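Local structure of polyketide biosynthesis 3-hydroxy-3-methylglutaryl-ACP synthase PksG (Bacillus subtilis, 4YXT) at residues Y94-L99 and C105-V110; K60-A65 and R348-E353. The protein catalyses the aldol condensation of an acetyl group carried on AcpK with a beta-ketothioester polyketide intermediate on PksL, a step in the synthesis of the antibiotic bacillaene. The protein carries 1 engineered substitution. All coordinates share one frame; numbering follows the deposited sequence.

Interaction 1 ties helix 91-99 to strand 106-111, which follows it closely in the chain; interaction 2 brings the end of helix 51-64 to a turn 283 residues further along the chain, and interaction 1 is nested inside the loop it closes. Their centres lie about 19 Å apart, but the two meet where helices 51-64 and 91-99 pack together: L99 CD2 sits 4.1 Å from K60 N. Both lie away from the active site inferred by similarity, namely C114, H250 and position 82, which carries an engineered alanine here. Interaction 1 borders the second subunit, whereas interaction 2 is touched by no other chain of the assembly.

Interaction 1: residues Y94-L99 and C105-V110; sequences YIHEYL and CRLFEV
The imidazole of H96 has L107 over one face and C105 sulfur near its edge. L107 CD1 stands 4.3 Å from the H96 ring centroid and 19° off the normal, a CH-pi contact displaced toward the rim. The other methyl lies on the same side of the ring plane by the ND1 flank, L107 CD2 being 3.6 Å from H96 ND1 and 3.7 Å from H96 CB. C105 SG approaches the ring edge at 5.2 Å from the H96 centroid, while C105 CB meets H96 CE1 obliquely at 4.0 Å. H96 reaches the strand because its CG is anti to the backbone N (chi1 173°), and its side chain crosses that of L107 at about a right angle. No hydrogen bond crosses the contact, and H96 ND1 is buried by it with no partner in the model. H96 and L107 also share L77 of strand 74-80, and G195 of the second subunit packs on H96. E109 and V110 pair antiparallel with a strand of that subunit, carrying the sheet through the dimer interface. Here a helix lies on the second strand of a beta-alpha-beta unit, 74-80, 91-99 and 106-111, as in the layered thiolase fold of HMG-CoA synthases.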
loop_
_atom_site.group_PDB
_atom_site.type_symbol
_atom_site.label_atom_id
_atom_site.label_comp_id
_atom_site.label_asym_id
_atom_site.label_seq_id
_atom_site.Cartn_x
_atom_site.Cartn_y
_atom_site.Cartn_z
ATOM N N TYR A 94 -2.198 1.684 14.390
ATOM C CA TYR A 94 -1.500 2.151 15.594
ATOM C C TYR A 94 -1.130 3.632 15.536
ATOM O O TYR A 94 -1.317 4.346 16.515
ATOM C CB TYR A 94 -0.215 1.344 15.783
ATOM C CG TYR A 94 -0.444 -0.089 16.224
ATOM C CD1 TYR A 94 -1.087 -0.348 17.427
ATOM C CD2 TYR A 94 -0.056 -1.161 15.448
ATOM C CE1 TYR A 94 -1.300 -1.616 17.859
ATOM C CE2 TYR A 94 -0.256 -2.456 15.874
ATOM C CZ TYR A 94 -0.873 -2.676 17.096
ATOM O OH TYR A 94 -1.097 -3.952 17.601
ATOM N N ILE A 95 -0.601 4.103 14.395
ATOM C CA ILE A 95 -0.243 5.509 14.270
ATOM C C ILE A 95 -1.467 6.388 14.507
ATOM O O ILE A 95 -1.408 7.357 15.216
ATOM C CB ILE A 95 0.300 5.900 12.894
ATOM C CG1 ILE A 95 1.525 5.099 12.484
ATOM C CG2 ILE A 95 0.632 7.359 12.852
ATOM C CD1 ILE A 95 2.453 4.884 13.594
ATOM N N HIS A 96 -2.575 6.029 13.892
ATOM C CA HIS A 96 -3.822 6.749 14.066
ATOM C C HIS A 96 -4.284 6.858 15.549
ATOM O O HIS A 96 -4.675 7.924 16.021
ATOM C CB HIS A 96 -4.882 6.046 13.221
ATOM C CG HIS A 96 -6.249 6.570 13.409
ATOM N ND1 HIS A 96 -6.785 7.545 12.595
ATOM C CD2 HIS A 96 -7.207 6.258 14.305
ATOM C CE1 HIS A 96 -8.013 7.817 12.985
ATOM N NE2 HIS A 96 -8.300 7.036 14.004
ATOM N N GLU A 97 -4.240 5.746 16.262
ATOM C CA GLU A 97 -4.643 5.705 17.663
ATOM C C GLU A 97 -3.783 6.639 18.521
ATOM O O GLU A 97 -4.277 7.440 19.299
ATOM C CB GLU A 97 -4.529 4.240 18.163
ATOM C CG GLU A 97 -4.774 4.000 19.661
ATOM C CD GLU A 97 -6.237 4.159 20.083
ATOM O OE1 GLU A 97 -7.031 4.732 19.312
ATOM O OE2 GLU A 97 -6.602 3.709 21.198
ATOM N N TYR A 98 -2.475 6.528 18.423
ATOM C CA TYR A 98 -1.624 7.279 19.343
ATOM C C TYR A 98 -1.439 8.730 18.916
ATOM O O TYR A 98 -0.954 9.546 19.701
ATOM C CB TYR A 98 -0.285 6.568 19.520
ATOM C CG TYR A 98 -0.387 5.318 20.350
ATOM C CD1 TYR A 98 -0.702 4.108 19.766
ATOM C CD2 TYR A 98 -0.165 5.353 21.729
ATOM C CE1 TYR A 98 -0.832 2.948 20.518
ATOM C CE2 TYR A 98 -0.276 4.195 22.498
ATOM C CZ TYR A 98 -0.613 2.999 21.881
ATOM O OH TYR A 98 -0.709 1.859 22.612
ATOM N N LEU A 99 -1.748 9.049 17.662
ATOM C CA LEU A 99 -1.887 10.454 17.257
ATOM C C LEU A 99 -3.258 11.062 17.597
ATOM O O LEU A 99 -3.407 12.284 17.533
ATOM C CB LEU A 99 -1.640 10.644 15.789
ATOM C CG LEU A 99 -0.213 10.355 15.328
ATOM C CD1 LEU A 99 -0.107 10.520 13.836
ATOM C CD2 LEU A 99 0.817 11.249 16.014
ATOM N N CYS A 105 -11.553 8.666 8.864
ATOM C CA CYS A 105 -10.265 8.728 8.206
ATOM C C CYS A 105 -9.968 7.401 7.454
ATOM O O CYS A 105 -10.017 6.289 8.068
ATOM C CB CYS A 105 -9.227 8.955 9.306
ATOM S SG CYS A 105 -7.535 9.344 8.786
ATOM N N ARG A 106 -9.575 7.477 6.184
ATOM C CA ARG A 106 -8.969 6.254 5.610
ATOM C C ARG A 106 -7.564 6.025 6.109
ATOM O O ARG A 106 -6.732 6.967 6.095
ATOM C CB ARG A 106 -8.898 6.291 4.128
ATOM C CG ARG A 106 -10.191 6.635 3.461
ATOM C CD ARG A 106 -9.928 6.622 1.971
ATOM N NE ARG A 106 -11.125 6.693 1.166
ATOM C CZ ARG A 106 -11.470 7.725 0.391
ATOM N NH1 ARG A 106 -10.711 8.818 0.334
ATOM N NH2 ARG A 106 -12.603 7.653 -0.306
ATOM N N LEU A 107 -7.295 4.755 6.454
ATOM C CA LEU A 107 -6.019 4.262 6.988
ATOM C C LEU A 107 -5.549 3.046 6.150
ATOM O O LEU A 107 -6.321 2.069 6.009
ATOM C CB LEU A 107 -6.274 3.656 8.362
ATOM C CG LEU A 107 -6.894 4.565 9.386
ATOM C CD1 LEU A 107 -7.397 3.830 10.623
ATOM C CD2 LEU A 107 -5.832 5.588 9.714
ATOM N N PHE A 108 -4.333 3.100 5.623
ATOM C CA PHE A 108 -3.702 1.945 4.973
ATOM C C PHE A 108 -2.199 2.141 4.773
ATOM O O PHE A 108 -1.650 3.208 5.072
ATOM C CB PHE A 108 -4.366 1.573 3.623
ATOM C CG PHE A 108 -4.432 2.718 2.624
ATOM C CD1 PHE A 108 -5.471 3.606 2.660
ATOM C CD2 PHE A 108 -3.409 2.919 1.717
ATOM C CE1 PHE A 108 -5.572 4.616 1.755
ATOM C CE2 PHE A 108 -3.483 3.943 0.789
ATOM C CZ PHE A 108 -4.575 4.793 0.812
ATOM N N GLU A 109 -1.545 1.087 4.290
ATOM C CA GLU A 109 -0.171 1.038 4.149
ATOM C C GLU A 109 0.101 0.826 2.679
ATOM O O GLU A 109 -0.667 0.111 1.993
ATOM C CB GLU A 109 0.347 -0.226 4.935
ATOM C CG GLU A 109 1.811 -0.240 5.257
ATOM C CD GLU A 109 2.249 -1.393 6.221
ATOM O OE1 GLU A 109 1.771 -1.539 7.417
ATOM O OE2 GLU A 109 3.164 -2.108 5.774
ATOM N N VAL A 110 1.242 1.371 2.230
ATOM C CA VAL A 110 1.705 1.252 0.872
ATOM C C VAL A 110 3.142 0.753 0.844
ATOM O O VAL A 110 3.975 1.185 1.665
ATOM C CB VAL A 110 1.652 2.613 0.130
ATOM C CG1 VAL A 110 2.474 2.523 -1.121
ATOM C CG2 VAL A 110 0.225 2.894 -0.260
#

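Interaction 2: residues K60-A65 and R348-E353; sequences KPIIDA and RTFGIE
The C-terminal end of helix 51-64 meets the bend between helices 341-349 and 352-357, bringing part of the N-terminal HMG-CoA synthase family region against part of the C-terminal one. One aromatic side chain carries the contact. F350 CG, anti to its own carbonyl carbon (chi1 -58°), carries the ring from the bend toward helix 51-64, and the CD1-CE1-CZ side of that ring is turned to P61 and I62. P61 O lies near the plane of the phenyl at its edge, 3.6 Å from F350 CE1, a polar approach to the ring's C-H edge rather than a hydrogen bond. P61 O also accepts a hydrogen bond from A65 N at 3.3 Å. Alongside, P61 CB is 4.1 Å from F350 CD1, so P61 CB and the backbone carbonyl oxygen of P61 meet the adjoining carbons CD1 and CE1, the oxygen near the ring plane and CB off it.

I62 comes from above the ring plane: its CG1 branch stands over the CZ corner, 4.1 Å from F350 CZ, and I62 CA approaches F350 CE1 obliquely at 4.0 Å. The helix is kinked here, as N of P61 and N of I62 make no bond to the preceding turn. A salt bridge between K60 NZ and D64 OD2, 3.0 Å long, spans one turn of the same helix and uses the carboxylate's syn lone pair.

Behind F350 the chain turns at G351, which has positive phi (60°) and sits at the N-cap position of helix 352-357; G351 N bonds to R348 O at 3.0 Å. N10 of strand 5-12 touches both P61 and F350 and so ties the contact to the central sheet. The helices meet beside that strand, consistent with the thiolase-like fold, in which the N- and C-terminal halves pack together.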
loop_
_atom_site.group_PDB
_atom_site.type_symbol
_atom_site.label_atom_id
_atom_site.label_comp_id
_atom_site.label_asym_id
_atom_site.label_seq_id
_atom_site.Cartn_x
_atom_site.Cartn_y
_atom_site.Cartn_z
ATOM N N LYS A 60 4.130 13.648 15.364
ATOM C CA LYS A 60 3.652 14.279 16.595
ATOM C C LYS A 60 3.888 15.799 16.587
ATOM O O LYS A 60 2.931 16.594 16.829
ATOM C CB LYS A 60 4.250 13.525 17.796
ATOM C CG LYS A 60 4.074 14.146 19.200
ATOM C CD LYS A 60 2.815 13.662 19.900
ATOM C CE LYS A 60 2.946 13.736 21.411
ATOM N NZ LYS A 60 3.621 14.994 21.864
ATOM N N PRO A 61 5.119 16.237 16.242
ATOM C CA PRO A 61 5.332 17.665 16.239
ATOM C C PRO A 61 4.503 18.427 15.205
ATOM O O PRO A 61 4.159 19.592 15.416
ATOM C CB PRO A 61 6.842 17.788 15.991
ATOM C CG PRO A 61 7.410 16.546 16.634
ATOM C CD PRO A 61 6.401 15.507 16.240
ATOM N N ILE A 62 4.153 17.770 14.112
ATOM C CA ILE A 62 3.263 18.368 13.166
ATOM C C ILE A 62 1.901 18.475 13.789
ATOM O O ILE A 62 1.317 19.543 13.827
ATOM C CB ILE A 62 3.148 17.564 11.876
ATOM C CG1 ILE A 62 4.505 17.486 11.177
ATOM C CG2 ILE A 62 2.121 18.251 10.979
ATOM C CD1 ILE A 62 4.454 16.706 9.870
ATOM N N ILE A 63 1.427 17.384 14.346
ATOM C CA ILE A 63 0.081 17.382 14.848
ATOM C C ILE A 63 -0.038 18.369 16.036
ATOM O O ILE A 63 -1.026 19.113 16.143
ATOM C CB ILE A 63 -0.376 15.950 15.169
ATOM C CG1 ILE A 63 -0.451 15.085 13.888
ATOM C CG2 ILE A 63 -1.724 15.970 15.827
ATOM C CD1 ILE A 63 -1.133 15.752 12.703
ATOM N N ASP A 64 0.991 18.426 16.880
ATOM C CA ASP A 64 0.941 19.354 18.030
ATOM C C ASP A 64 0.857 20.779 17.558
ATOM O O ASP A 64 0.214 21.586 18.203
ATOM C CB ASP A 64 2.113 19.184 18.969
ATOM C CG ASP A 64 2.041 17.908 19.732
ATOM O OD1 ASP A 64 0.976 17.264 19.665
ATOM O OD2 ASP A 64 3.038 17.544 20.403
ATOM N N ALA A 65 1.431 21.102 16.402
ATOM C CA ALA A 65 1.373 22.509 15.961
ATOM C C ALA A 65 0.005 22.883 15.346
ATOM O O ALA A 65 -0.218 24.050 15.046
ATOM C CB ALA A 65 2.519 22.839 15.006
ATOM N N ARG A 348 11.623 25.545 9.816
ATOM C CA ARG A 348 12.599 25.912 10.892
ATOM C C ARG A 348 12.047 25.635 12.273
ATOM O O ARG A 348 12.764 25.190 13.132
ATOM C CB ARG A 348 13.090 27.371 10.812
ATOM C CG ARG A 348 14.355 27.585 11.666
ATOM C CD ARG A 348 14.471 28.948 12.341
ATOM N NE ARG A 348 13.209 29.370 12.963
ATOM C CZ ARG A 348 12.773 29.011 14.173
ATOM N NH1 ARG A 348 13.479 28.205 14.968
ATOM N NH2 ARG A 348 11.601 29.463 14.590
ATOM N N THR A 349 10.747 25.804 12.454
ATOM C CA THR A 349 10.095 25.584 13.755
ATOM C C THR A 349 10.267 24.171 14.306
ATOM O O THR A 349 10.367 23.967 15.524
ATOM C CB THR A 349 8.585 25.865 13.643
ATOM O OG1 THR A 349 8.391 27.086 12.922
ATOM C CG2 THR A 349 7.995 26.057 14.997
ATOM N N PHE A 350 10.298 23.175 13.431
ATOM C CA PHE A 350 10.491 21.807 13.904
ATOM C C PHE A 350 11.903 21.547 14.380
ATOM O O PHE A 350 12.142 20.574 15.071
ATOM C CB PHE A 350 10.106 20.791 12.796
ATOM C CG PHE A 350 8.677 20.932 12.325
ATOM C CD1 PHE A 350 7.620 20.726 13.209
ATOM C CD2 PHE A 350 8.384 21.311 11.021
ATOM C CE1 PHE A 350 6.304 20.868 12.801
ATOM C CE2 PHE A 350 7.068 21.459 10.609
ATOM C CZ PHE A 350 6.026 21.238 11.505
ATOM N N GLY A 351 12.889 22.371 14.011
ATOM C CA GLY A 351 14.207 22.126 14.589
ATOM C C GLY A 351 14.757 20.750 14.273
ATOM O O GLY A 351 15.370 20.085 15.111
ATOM N N ILE A 352 14.631 20.332 13.020
ATOM C CA ILE A 352 15.140 18.975 12.658
ATOM C C ILE A 352 16.611 18.778 13.030
ATOM O O ILE A 352 16.961 17.775 13.664
ATOM C CB ILE A 352 14.887 18.632 11.160
ATOM C CG1 ILE A 352 13.400 18.351 10.930
ATOM C CG2 ILE A 352 15.677 17.423 10.743
ATOM C CD1 ILE A 352 12.942 18.722 9.524
ATOM N N GLU A 353 17.462 19.716 12.641
ATOM C CA GLU A 353 18.915 19.666 12.964
ATOM C C GLU A 353 19.137 19.501 14.445
ATOM O O GLU A 353 19.861 18.606 14.924
ATOM C CB GLU A 353 19.623 20.952 12.492
ATOM C CG GLU A 353 20.472 20.752 11.262
ATOM C CD GLU A 353 21.662 21.672 11.156
ATOM O OE1 GLU A 353 21.472 22.886 11.168
ATOM O OE2 GLU A 353 22.792 21.179 11.024
#